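Local structure of mitogen (Streptococcus dysgalactiae, 2J4X) at residues I128-K133 / Q138-R143; G95-S100 / N191-M196; K16-K21 / L144-M149; T180-H185 / V204-E209. The protein binds zinc and probably acts as a superantigen toxin of the staphylococcal/streptococcal family, built from an OB-fold and a beta-grasp domain. All coordinates share one frame; numbering follows the deposited sequence.

Helix 137-150 supplies a segment to contacts 1 and 3 and is touched by contacts 2 and 4. Contact 1 sets the helix's first half against edge strand 126-132, and contact 3 sends a lysine from its second half to the OB-fold domain; their centres lie about 10 Å apart. Contact 2 also crosses between the domains and touches contact 1 where Phe-130 CD1 packs on Met-196 CE at 3.4 Å. Contact 4 belongs to the beta-grasp domain alone, and Arg-145 NH1 joins it to contact 3 by a probable hydrogen bond to Thr-184 O, 2.9 Å. The zinc ion, held by His-171, His-201 and Asp-203, is about 10 Å from the side chain of Val-204.

Contact 1. Residues I128-K133 / Q138-R143; sequences ITFQNK and QEIDVR
Strand 128-132 and helix 138-143 run nearly antiparallel, their axes at 156° and 10.4 Å apart at closest approach, with Ile-128 opposite Arg-143. The gap is bridged mainly by Arg-143, whose guanidinium reaches the strand backbone end-on. NH1 and NH2 both donate to Thr-129 O, at 2.9 Å for NH1. The NH2 donor lies in the carbonyl plane on a lone pair, whereas NH1 approaches tilted from it. The bend at chi3 (62°) turns the guanidinium out of the line of its otherwise extended chain. Ile-128 CG2 sits over the centre of one guanidinium face, 3.4 Å from Arg-143 CZ. One helical turn back, Glu-139 OE2 accepts a charged hydrogen bond from Arg-143 NH1 at 3.1 Å through its anti lone pair, part of a salt bridge; NH1 thus binds both carboxylate and carbonyl, and the guanidinium's rotation is fixed from two directions. The same oxygen lies at the edge of the Phe-130 ring, 3.6 Å from CD2. Arg-143 CZ is 5.0 Å from the ring centroid, at most a weak cation-pi attraction. Deeper in, Phe-130 CZ packs on Ile-140 CG1 at 3.8 Å, the two side chains crossing at about a right angle. Phe-202 of strand 199-206 touches Ile-128, Phe-130 and Ile-140, placing the apolar side of the contact between the beta-grasp sheet and the helix, while Tyr-75 of strand 71-84 meets Glu-139 and Arg-143 from the OB-fold domain.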
# COMPACT_ATOMS: atom_id res chain seq x y z
N ILE A 128 -7.27 -10.53 -3.44
CA ILE A 128 -6.20 -10.17 -2.50
C ILE A 128 -6.76 -10.61 -1.17
O ILE A 128 -7.88 -10.27 -0.80
CB ILE A 128 -5.91 -8.63 -2.42
CG1 ILE A 128 -5.49 -8.07 -3.79
CG2 ILE A 128 -4.78 -8.38 -1.43
CD1 ILE A 128 -5.29 -6.54 -3.80
N THR A 129 -5.97 -11.38 -0.44
CA THR A 129 -6.38 -11.88 0.86
C THR A 129 -5.82 -11.08 2.04
O THR A 129 -4.63 -10.74 2.06
CB THR A 129 -6.00 -13.38 1.01
OG1 THR A 129 -6.76 -14.18 0.08
CG2 THR A 129 -6.26 -13.87 2.42
N PHE A 130 -6.70 -10.77 3.00
CA PHE A 130 -6.36 -10.05 4.25
C PHE A 130 -6.84 -10.86 5.47
O PHE A 130 -7.84 -11.57 5.40
CB PHE A 130 -7.03 -8.67 4.30
CG PHE A 130 -6.73 -7.82 3.11
CD1 PHE A 130 -7.54 -7.86 1.99
CD2 PHE A 130 -5.64 -6.96 3.11
CE1 PHE A 130 -7.27 -7.07 0.87
CE2 PHE A 130 -5.36 -6.17 2.00
CZ PHE A 130 -6.18 -6.23 0.88
N GLN A 131 -6.12 -10.75 6.57
CA GLN A 131 -6.51 -11.48 7.76
C GLN A 131 -6.79 -10.61 9.00
O GLN A 131 -6.96 -11.15 10.10
CB GLN A 131 -5.47 -12.54 8.09
CG GLN A 131 -4.10 -12.01 8.32
CD GLN A 131 -3.08 -13.11 8.37
OE1 GLN A 131 -2.94 -13.81 9.38
NE2 GLN A 131 -2.35 -13.29 7.27
N ASN A 132 -6.84 -9.28 8.80
CA ASN A 132 -7.15 -8.30 9.85
C ASN A 132 -8.29 -7.41 9.38
O ASN A 132 -8.40 -7.10 8.19
CB ASN A 132 -5.94 -7.45 10.18
CG ASN A 132 -4.91 -8.21 10.93
OD1 ASN A 132 -5.20 -8.72 12.02
ND2 ASN A 132 -3.70 -8.33 10.38
N LYS A 133 -9.15 -7.01 10.31
CA LYS A 133 -10.30 -6.17 10.00
C LYS A 133 -9.83 -4.81 9.52
O LYS A 133 -10.48 -4.16 8.69
CB LYS A 133 -11.16 -6.01 11.24
CG LYS A 133 -12.42 -5.19 11.03
CD LYS A 133 -13.24 -5.15 12.30
CE LYS A 133 -14.69 -4.95 11.94
NZ LYS A 133 -15.14 -6.05 11.04
N GLN A 138 -2.11 1.89 2.43
CA GLN A 138 -0.83 1.68 1.79
C GLN A 138 -0.63 0.21 1.41
O GLN A 138 -0.13 -0.07 0.31
CB GLN A 138 0.33 2.11 2.68
CG GLN A 138 1.66 1.70 2.06
CD GLN A 138 2.87 2.15 2.86
OE1 GLN A 138 4.00 2.01 2.40
NE2 GLN A 138 2.64 2.69 4.05
N GLU A 139 -1.02 -0.70 2.31
CA GLU A 139 -0.89 -2.13 2.06
C GLU A 139 -1.74 -2.58 0.87
O GLU A 139 -1.25 -3.29 -0.01
CB GLU A 139 -1.31 -2.96 3.28
CG GLU A 139 -1.24 -4.47 2.98
CD GLU A 139 -1.69 -5.36 4.12
OE1 GLU A 139 -1.57 -4.96 5.29
OE2 GLU A 139 -2.14 -6.48 3.84
N ILE A 140 -3.02 -2.19 0.86
CA ILE A 140 -3.91 -2.52 -0.26
C ILE A 140 -3.35 -1.94 -1.57
O ILE A 140 -3.22 -2.66 -2.56
CB ILE A 140 -5.31 -1.89 -0.07
CG1 ILE A 140 -5.96 -2.43 1.20
CG2 ILE A 140 -6.17 -2.15 -1.30
CD1 ILE A 140 -7.32 -1.82 1.49
N ASP A 141 -2.99 -0.66 -1.56
CA ASP A 141 -2.49 0.01 -2.75
C ASP A 141 -1.24 -0.64 -3.32
O ASP A 141 -1.17 -0.91 -4.52
CB ASP A 141 -2.23 1.50 -2.44
CG ASP A 141 -2.06 2.34 -3.71
OD1 ASP A 141 -2.75 2.07 -4.71
OD2 ASP A 141 -1.25 3.29 -3.70
N VAL A 142 -0.27 -0.90 -2.46
CA VAL A 142 0.98 -1.54 -2.85
C VAL A 142 0.79 -2.98 -3.35
O VAL A 142 1.40 -3.38 -4.33
CB VAL A 142 2.00 -1.55 -1.67
CG1 VAL A 142 3.18 -2.49 -1.99
CG2 VAL A 142 2.47 -0.10 -1.40
N ARG A 143 -0.01 -3.78 -2.66
CA ARG A 143 -0.23 -5.15 -3.11
C ARG A 143 -1.03 -5.15 -4.44
O ARG A 143 -0.79 -5.98 -5.34
CB ARG A 143 -0.96 -5.94 -2.02
CG ARG A 143 -0.17 -6.11 -0.73
CD ARG A 143 -0.97 -6.87 0.32
NE ARG A 143 -1.30 -8.23 -0.10
CZ ARG A 143 -2.09 -9.05 0.58
NH1 ARG A 143 -2.64 -8.66 1.71
NH2 ARG A 143 -2.35 -10.27 0.13

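Contact 2. Residues G95-S100 / N191-M196; sequences GLIKTS and NETIDM
Asn-191 reaches across to the backbone of Gly-95 and Leu-96, and its side chain can be traced outward atom by atom. CB, pointing toward the opposite segment, lies 3.9 Å from Leu-96 O. Next, CG comes to 3.7 Å from the same oxygen; it stands anti to its own carbonyl carbon (chi1 -74°), which carries the amide in over the start of strand 96-98. At the tip, OD1 accepts from Leu-96 N at 2.8 Å, with an N-H...O angle of 154°. The donor stands 38° out of the carbonyl plane, so the bond is short and fairly straight at the hydrogen but uses no lone-pair direction. Gly-95 N is almost as near to OD1, yet its angle is too poor for a hydrogen bond. On the other branch, ND2 brushes Leu-96 CB at 4.1 Å. This amide links the two domains of the toxin fold: Gly-95 and Leu-96 belong to the OB-fold strand 87-98, whereas Asn-191 lies two residues before strand 193-195, which pairs with strand 134-136 beside the beta-grasp helix. Further along, the contact turns apolar. Thr-193 CG2 sits 3.9 Å from Ile-97 CG1, the side chains crossing at a slant; the threonine methyl, rather than OG1, faces the isoleucine. Thr-136 touches both residues from the neighbouring strand, and Val-58 packs on Asn-191 from the OB-fold side.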
# COMPACT_ATOMS: atom_id res chain seq x y z
N GLY A 95 2.49 2.84 7.42
CA GLY A 95 2.37 1.39 7.46
C GLY A 95 2.07 0.86 8.85
O GLY A 95 2.02 -0.34 9.08
N LEU A 96 1.81 1.78 9.79
CA LEU A 96 1.59 1.42 11.19
C LEU A 96 0.17 1.28 11.69
O LEU A 96 -0.67 2.11 11.42
CB LEU A 96 2.31 2.42 12.11
CG LEU A 96 3.69 2.91 11.66
CD1 LEU A 96 4.31 3.77 12.75
CD2 LEU A 96 4.59 1.73 11.34
N ILE A 97 -0.06 0.19 12.42
CA ILE A 97 -1.33 -0.08 13.05
C ILE A 97 -0.93 -0.63 14.42
O ILE A 97 -0.11 -1.56 14.51
CB ILE A 97 -2.17 -1.17 12.33
CG1 ILE A 97 -2.62 -0.67 10.96
CG2 ILE A 97 -3.40 -1.50 13.16
CD1 ILE A 97 -3.57 -1.60 10.26
N LYS A 98 -1.46 -0.07 15.49
CA LYS A 98 -1.10 -0.59 16.80
C LYS A 98 -1.41 -2.09 16.90
O LYS A 98 -2.47 -2.55 16.47
CB LYS A 98 -1.84 0.17 17.91
CG LYS A 98 -1.18 1.48 18.31
CD LYS A 98 -2.00 2.19 19.38
CE LYS A 98 -1.38 3.51 19.79
NZ LYS A 98 -1.24 4.43 18.65
N THR A 99 -0.48 -2.85 17.46
CA THR A 99 -0.67 -4.28 17.64
C THR A 99 -1.94 -4.61 18.46
O THR A 99 -2.51 -5.70 18.36
CB THR A 99 0.57 -4.90 18.28
OG1 THR A 99 1.66 -4.81 17.35
CG2 THR A 99 0.34 -6.36 18.61
N SER A 100 -2.38 -3.65 19.28
CA SER A 100 -3.59 -3.83 20.09
C SER A 100 -4.85 -3.46 19.26
O SER A 100 -5.98 -3.73 19.69
CB SER A 100 -3.49 -2.95 21.33
N ASN A 191 -0.92 7.02 7.62
CA ASN A 191 -1.41 5.74 8.13
C ASN A 191 -2.88 5.56 7.96
O ASN A 191 -3.53 5.04 8.86
CB ASN A 191 -1.10 5.58 9.61
CG ASN A 191 0.34 5.29 9.86
OD1 ASN A 191 0.89 4.37 9.29
ND2 ASN A 191 0.97 6.09 10.74
N GLU A 192 -3.43 5.99 6.83
CA GLU A 192 -4.85 5.82 6.60
C GLU A 192 -5.09 4.31 6.69
O GLU A 192 -4.29 3.55 6.16
CB GLU A 192 -5.21 6.33 5.21
CG GLU A 192 -6.65 6.79 5.07
CD GLU A 192 -7.11 7.00 3.62
OE1 GLU A 192 -6.26 7.38 2.77
OE2 GLU A 192 -8.33 6.78 3.35
N THR A 193 -6.15 3.89 7.38
CA THR A 193 -6.51 2.47 7.51
C THR A 193 -7.91 2.18 6.92
O THR A 193 -8.82 3.01 7.00
CB THR A 193 -6.49 2.00 8.98
OG1 THR A 193 -7.27 2.89 9.77
CG2 THR A 193 -5.07 1.98 9.53
N ILE A 194 -8.09 1.00 6.34
CA ILE A 194 -9.36 0.64 5.73
C ILE A 194 -10.03 -0.42 6.59
O ILE A 194 -9.36 -1.32 7.08
CB ILE A 194 -9.14 0.06 4.29
CG1 ILE A 194 -8.34 1.06 3.46
CG2 ILE A 194 -10.48 -0.23 3.59
CD1 ILE A 194 -9.07 2.37 3.15
N ASP A 195 -11.33 -0.31 6.80
CA ASP A 195 -12.07 -1.31 7.59
C ASP A 195 -12.44 -2.34 6.55
O ASP A 195 -13.35 -2.11 5.74
CB ASP A 195 -13.35 -0.71 8.18
CG ASP A 195 -14.06 -1.66 9.15
OD1 ASP A 195 -13.97 -2.91 8.97
OD2 ASP A 195 -14.71 -1.15 10.09
N MET A 196 -11.78 -3.49 6.57
CA MET A 196 -12.05 -4.48 5.55
C MET A 196 -13.48 -5.03 5.53
O MET A 196 -13.96 -5.47 4.47
CB MET A 196 -11.02 -5.61 5.62
CG MET A 196 -9.57 -5.17 5.33
SD MET A 196 -9.39 -4.20 3.80
CE MET A 196 -9.83 -5.38 2.58

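Contact 3. Residues K16-K21 / L144-M149; sequences KDVINK and LRKSLM
Lys-16 meets Lys-146 through its backbone carbonyl. Its own side chain points away from helix 144-149 and ends at Asn-12 O, while the peptide oxygen faces the helix. Lys-146 NZ donates to Lys-16 O at 2.6 Å, a short bond in which the donor is tilted 30° from the carbonyl plane and the C=O...N angle is 150°. The methylene beside it, Lys-146 CE, also approaches Lys-16 O, at 3.3 Å. A second bond from NZ goes to Tyr-14 O, so the ammonium is held by two backbone oxygens from the end of helix 7-14 and the segment that follows it. Asp-17 comes next; its OD1 stays 5.4 Å from Lys-146 NZ, too far for an ion pair, although its charge may still stabilise the ammonium modestly. The contact thus joins the N-terminal part of the chain to helix 137-150 of the beta-grasp domain, at the point where the chain enters the OB-fold sheet: strand 18-21 begins here and pairs antiparallel with strand 71-84. Val-18, the first residue of that strand, directs its side chain toward the helix, and CG1 rests 3.9 Å from Lys-146 CE. The two side chains run past each other in opposite directions. Lys-146 is extended as far as CE and then turns at chi4 (-76°), which brings NZ to Lys-16 O while CE stays against the valine. Tyr-75 packs on Val-18 from strand 71-84.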
# COMPACT_ATOMS: atom_id res chain seq x y z
N LYS A 16 10.14 -2.15 -5.28
CA LYS A 16 10.87 -2.37 -4.04
C LYS A 16 10.16 -3.32 -3.06
O LYS A 16 8.96 -3.58 -3.18
CB LYS A 16 11.14 -1.02 -3.39
CG LYS A 16 12.13 -0.19 -4.18
CD LYS A 16 12.23 1.23 -3.64
CE LYS A 16 13.47 1.93 -4.19
NZ LYS A 16 13.75 1.41 -5.55
N ASP A 17 10.91 -3.86 -2.10
CA ASP A 17 10.33 -4.79 -1.14
C ASP A 17 9.57 -4.04 -0.08
O ASP A 17 9.62 -2.81 -0.01
CB ASP A 17 11.41 -5.64 -0.48
CG ASP A 17 12.32 -6.32 -1.50
OD1 ASP A 17 11.83 -6.70 -2.59
OD2 ASP A 17 13.53 -6.48 -1.22
N VAL A 18 8.85 -4.78 0.75
CA VAL A 18 8.08 -4.16 1.81
C VAL A 18 8.50 -4.74 3.15
O VAL A 18 9.20 -5.75 3.19
CB VAL A 18 6.56 -4.40 1.60
CG1 VAL A 18 6.14 -3.96 0.19
CG2 VAL A 18 6.22 -5.87 1.85
N ILE A 19 8.12 -4.06 4.22
CA ILE A 19 8.36 -4.54 5.57
C ILE A 19 6.97 -5.02 5.96
O ILE A 19 5.99 -4.33 5.72
CB ILE A 19 8.76 -3.42 6.55
CG1 ILE A 19 10.17 -2.88 6.23
CG2 ILE A 19 8.68 -3.94 7.95
CD1 ILE A 19 11.31 -3.89 6.44
N ASN A 20 6.87 -6.22 6.50
CA ASN A 20 5.58 -6.78 6.89
C ASN A 20 5.85 -7.52 8.21
O ASN A 20 6.09 -8.73 8.24
CB ASN A 20 5.07 -7.72 5.77
CG ASN A 20 3.75 -8.40 6.10
OD1 ASN A 20 2.90 -7.84 6.78
ND2 ASN A 20 3.58 -9.62 5.60
N LYS A 21 5.83 -6.77 9.31
CA LYS A 21 6.12 -7.36 10.61
C LYS A 21 5.06 -7.05 11.64
O LYS A 21 4.31 -6.10 11.50
CB LYS A 21 7.50 -6.88 11.07
CG LYS A 21 8.54 -6.91 9.96
CD LYS A 21 9.92 -6.64 10.45
CE LYS A 21 10.52 -7.88 11.05
NZ LYS A 21 10.76 -8.91 10.00
N LEU A 144 -1.98 -4.22 -4.57
CA LEU A 144 -2.78 -4.15 -5.78
C LEU A 144 -1.91 -3.77 -6.96
O LEU A 144 -2.04 -4.35 -8.04
CB LEU A 144 -3.94 -3.14 -5.64
CG LEU A 144 -4.88 -3.02 -6.84
CD1 LEU A 144 -6.29 -2.72 -6.38
CD2 LEU A 144 -4.37 -1.97 -7.80
N ARG A 145 -1.02 -2.81 -6.75
CA ARG A 145 -0.13 -2.38 -7.83
C ARG A 145 0.85 -3.48 -8.22
O ARG A 145 1.05 -3.74 -9.40
CB ARG A 145 0.64 -1.11 -7.44
CG ARG A 145 -0.23 0.12 -7.36
CD ARG A 145 0.52 1.32 -6.85
NE ARG A 145 -0.38 2.41 -6.49
CZ ARG A 145 -0.33 3.64 -6.98
NH1 ARG A 145 0.58 3.97 -7.88
NH2 ARG A 145 -1.19 4.54 -6.56
N LYS A 146 1.45 -4.15 -7.22
CA LYS A 146 2.40 -5.24 -7.46
C LYS A 146 1.74 -6.40 -8.22
O LYS A 146 2.35 -7.01 -9.09
CB LYS A 146 3.00 -5.72 -6.14
CG LYS A 146 4.13 -4.84 -5.62
CD LYS A 146 4.62 -5.33 -4.25
CE LYS A 146 5.80 -4.53 -3.70
NZ LYS A 146 7.07 -4.88 -4.36
N SER A 147 0.50 -6.70 -7.89
CA SER A 147 -0.24 -7.75 -8.58
C SER A 147 -0.44 -7.35 -10.06
O SER A 147 -0.34 -8.19 -10.97
CB SER A 147 -1.58 -7.96 -7.86
OG SER A 147 -2.47 -8.75 -8.64
N LEU A 148 -0.72 -6.07 -10.31
CA LEU A 148 -0.90 -5.58 -11.67
C LEU A 148 0.44 -5.51 -12.40
O LEU A 148 0.50 -5.67 -13.62
CB LEU A 148 -1.56 -4.20 -11.63
CG LEU A 148 -3.05 -4.08 -11.26
CD1 LEU A 148 -3.40 -2.63 -11.04
CD2 LEU A 148 -3.91 -4.68 -12.35
N MET A 149 1.51 -5.26 -11.67
CA MET A 149 2.83 -5.18 -12.26
C MET A 149 3.31 -6.53 -12.80
O MET A 149 3.93 -6.59 -13.88
CB MET A 149 3.84 -4.64 -11.24
CG MET A 149 3.61 -3.19 -10.88
SD MET A 149 4.96 -2.47 -9.97
CE MET A 149 5.06 -3.57 -8.68

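Contact 4. Residues T180-H185 / V204-E209; sequences TDLFTH and VYLNEE
Two strand ends of the beta-grasp sheet meet here: the chain leaves edge strand 177-181 through a type I turn from Asp-181 to Thr-184, and strand 199-206 runs out into a type II turn from Tyr-205 to Glu-208. Strand 166-172 lies between them in the sheet, so the link is made by side chains, with Leu-182 and Leu-206 the closest pair of CA atoms at 9.0 Å. One methyl carries it. Leu-182 CD1 lies 4.2 Å from Val-204 CG1 and 4.3 Å from Leu-206 CD2, both at loose van der Waals range. The extended leucine chain (chi2 177°) directs CD1 into this pair. The turn bearing Leu-182 is itself braced by an Asx turn: Phe-183 N donates to Asp-181 OD1 at 3.0 Å and 162°, meeting the oxygen from above the carboxylate plane. Trp-168 and Arg-145 also touch Leu-182, and Leu-148 of helix 137-150 packs on Val-204. Since the contact between the segments is wholly apolar and buries only 71 Å², its cohesion is dispersive and hydrophobic with little directional preference, while the turn bearing Leu-182 has the directional Asx-turn bond to help hold its shape.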
# COMPACT_ATOMS: atom_id res chain seq x y z
N THR A 180 -8.18 6.00 -6.52
CA THR A 180 -6.77 6.35 -6.47
C THR A 180 -6.15 6.30 -7.85
O THR A 180 -6.39 5.37 -8.61
CB THR A 180 -5.99 5.39 -5.53
OG1 THR A 180 -6.55 5.48 -4.21
CG2 THR A 180 -4.52 5.76 -5.47
N ASP A 181 -5.36 7.31 -8.18
CA ASP A 181 -4.70 7.39 -9.48
C ASP A 181 -3.53 6.43 -9.45
O ASP A 181 -2.65 6.57 -8.60
CB ASP A 181 -4.21 8.81 -9.74
CG ASP A 181 -3.83 9.05 -11.17
OD1 ASP A 181 -3.42 8.10 -11.85
OD2 ASP A 181 -3.90 10.20 -11.62
N LEU A 182 -3.52 5.45 -10.36
CA LEU A 182 -2.46 4.45 -10.44
C LEU A 182 -1.13 4.98 -10.93
O LEU A 182 -0.14 4.27 -10.91
CB LEU A 182 -2.88 3.31 -11.38
CG LEU A 182 -3.83 2.24 -10.84
CD1 LEU A 182 -4.20 1.24 -11.95
CD2 LEU A 182 -3.14 1.54 -9.65
N PHE A 183 -1.14 6.23 -11.40
CA PHE A 183 0.06 6.87 -11.91
C PHE A 183 0.53 8.01 -11.01
O PHE A 183 1.16 8.96 -11.47
CB PHE A 183 -0.17 7.35 -13.35
CG PHE A 183 -0.10 6.24 -14.35
CD1 PHE A 183 -1.15 5.33 -14.47
CD2 PHE A 183 1.09 5.97 -15.03
CE1 PHE A 183 -1.01 4.18 -15.24
CE2 PHE A 183 1.23 4.83 -15.80
CZ PHE A 183 0.19 3.93 -15.90
N THR A 184 0.22 7.88 -9.73
CA THR A 184 0.61 8.83 -8.69
C THR A 184 1.20 8.03 -7.52
O THR A 184 1.07 6.80 -7.46
CB THR A 184 -0.60 9.68 -8.15
OG1 THR A 184 -1.53 8.84 -7.45
CG2 THR A 184 -1.33 10.36 -9.27
N HIS A 185 1.88 8.73 -6.62
CA HIS A 185 2.45 8.10 -5.42
C HIS A 185 1.70 8.70 -4.22
O HIS A 185 2.00 9.81 -3.79
CB HIS A 185 3.94 8.40 -5.28
CG HIS A 185 4.60 7.61 -4.19
ND1 HIS A 185 3.94 7.26 -3.03
CD2 HIS A 185 5.83 7.06 -4.10
CE1 HIS A 185 4.74 6.53 -2.27
NE2 HIS A 185 5.89 6.40 -2.90
N VAL A 204 -10.49 -1.90 -10.84
CA VAL A 204 -9.33 -1.34 -11.53
C VAL A 204 -9.79 -0.80 -12.89
O VAL A 204 -10.40 -1.53 -13.65
CB VAL A 204 -8.27 -2.42 -11.74
CG1 VAL A 204 -7.05 -1.82 -12.38
CG2 VAL A 204 -7.93 -3.07 -10.41
N TYR A 205 -9.52 0.48 -13.17
CA TYR A 205 -9.93 1.10 -14.44
C TYR A 205 -8.78 1.47 -15.33
O TYR A 205 -8.28 2.59 -15.27
CB TYR A 205 -10.76 2.36 -14.17
CG TYR A 205 -12.02 2.04 -13.43
CD1 TYR A 205 -12.07 2.11 -12.03
CD2 TYR A 205 -13.14 1.60 -14.11
CE1 TYR A 205 -13.21 1.74 -11.33
CE2 TYR A 205 -14.29 1.22 -13.43
CZ TYR A 205 -14.32 1.30 -12.05
OH TYR A 205 -15.47 0.92 -11.41
N LEU A 206 -8.38 0.52 -16.17
CA LEU A 206 -7.27 0.71 -17.08
C LEU A 206 -7.56 1.64 -18.26
O LEU A 206 -8.61 1.57 -18.89
CB LEU A 206 -6.77 -0.65 -17.58
CG LEU A 206 -6.43 -1.63 -16.45
CD1 LEU A 206 -5.84 -2.90 -17.03
CD2 LEU A 206 -5.47 -0.97 -15.46
N ASN A 207 -6.60 2.53 -18.53
CA ASN A 207 -6.70 3.49 -19.61
C ASN A 207 -7.96 4.32 -19.52
O ASN A 207 -8.64 4.52 -20.51
CB ASN A 207 -6.64 2.77 -20.96
CG ASN A 207 -5.30 2.12 -21.21
OD1 ASN A 207 -5.23 0.95 -21.57
ND2 ASN A 207 -4.23 2.87 -21.01
N GLU A 208 -8.27 4.78 -18.31
CA GLU A 208 -9.43 5.62 -18.09
C GLU A 208 -8.99 6.83 -17.30
O GLU A 208 -8.24 6.69 -16.34
CB GLU A 208 -10.52 4.84 -17.35
CG GLU A 208 -11.24 3.86 -18.25
CD GLU A 208 -12.36 3.13 -17.55
OE1 GLU A 208 -13.17 3.80 -16.88
OE2 GLU A 208 -12.43 1.88 -17.68
N GLU A 209 -9.44 8.01 -17.70
CA GLU A 209 -9.06 9.24 -17.01
C GLU A 209 -9.56 9.23 -15.57
O GLU A 209 -10.73 8.90 -15.31
CB GLU A 209 -9.61 10.47 -17.74
CG GLU A 209 -9.21 11.82 -17.12
CD GLU A 209 -7.71 12.11 -17.19
OE1 GLU A 209 -7.11 11.94 -18.29
OE2 GLU A 209 -7.13 12.53 -16.15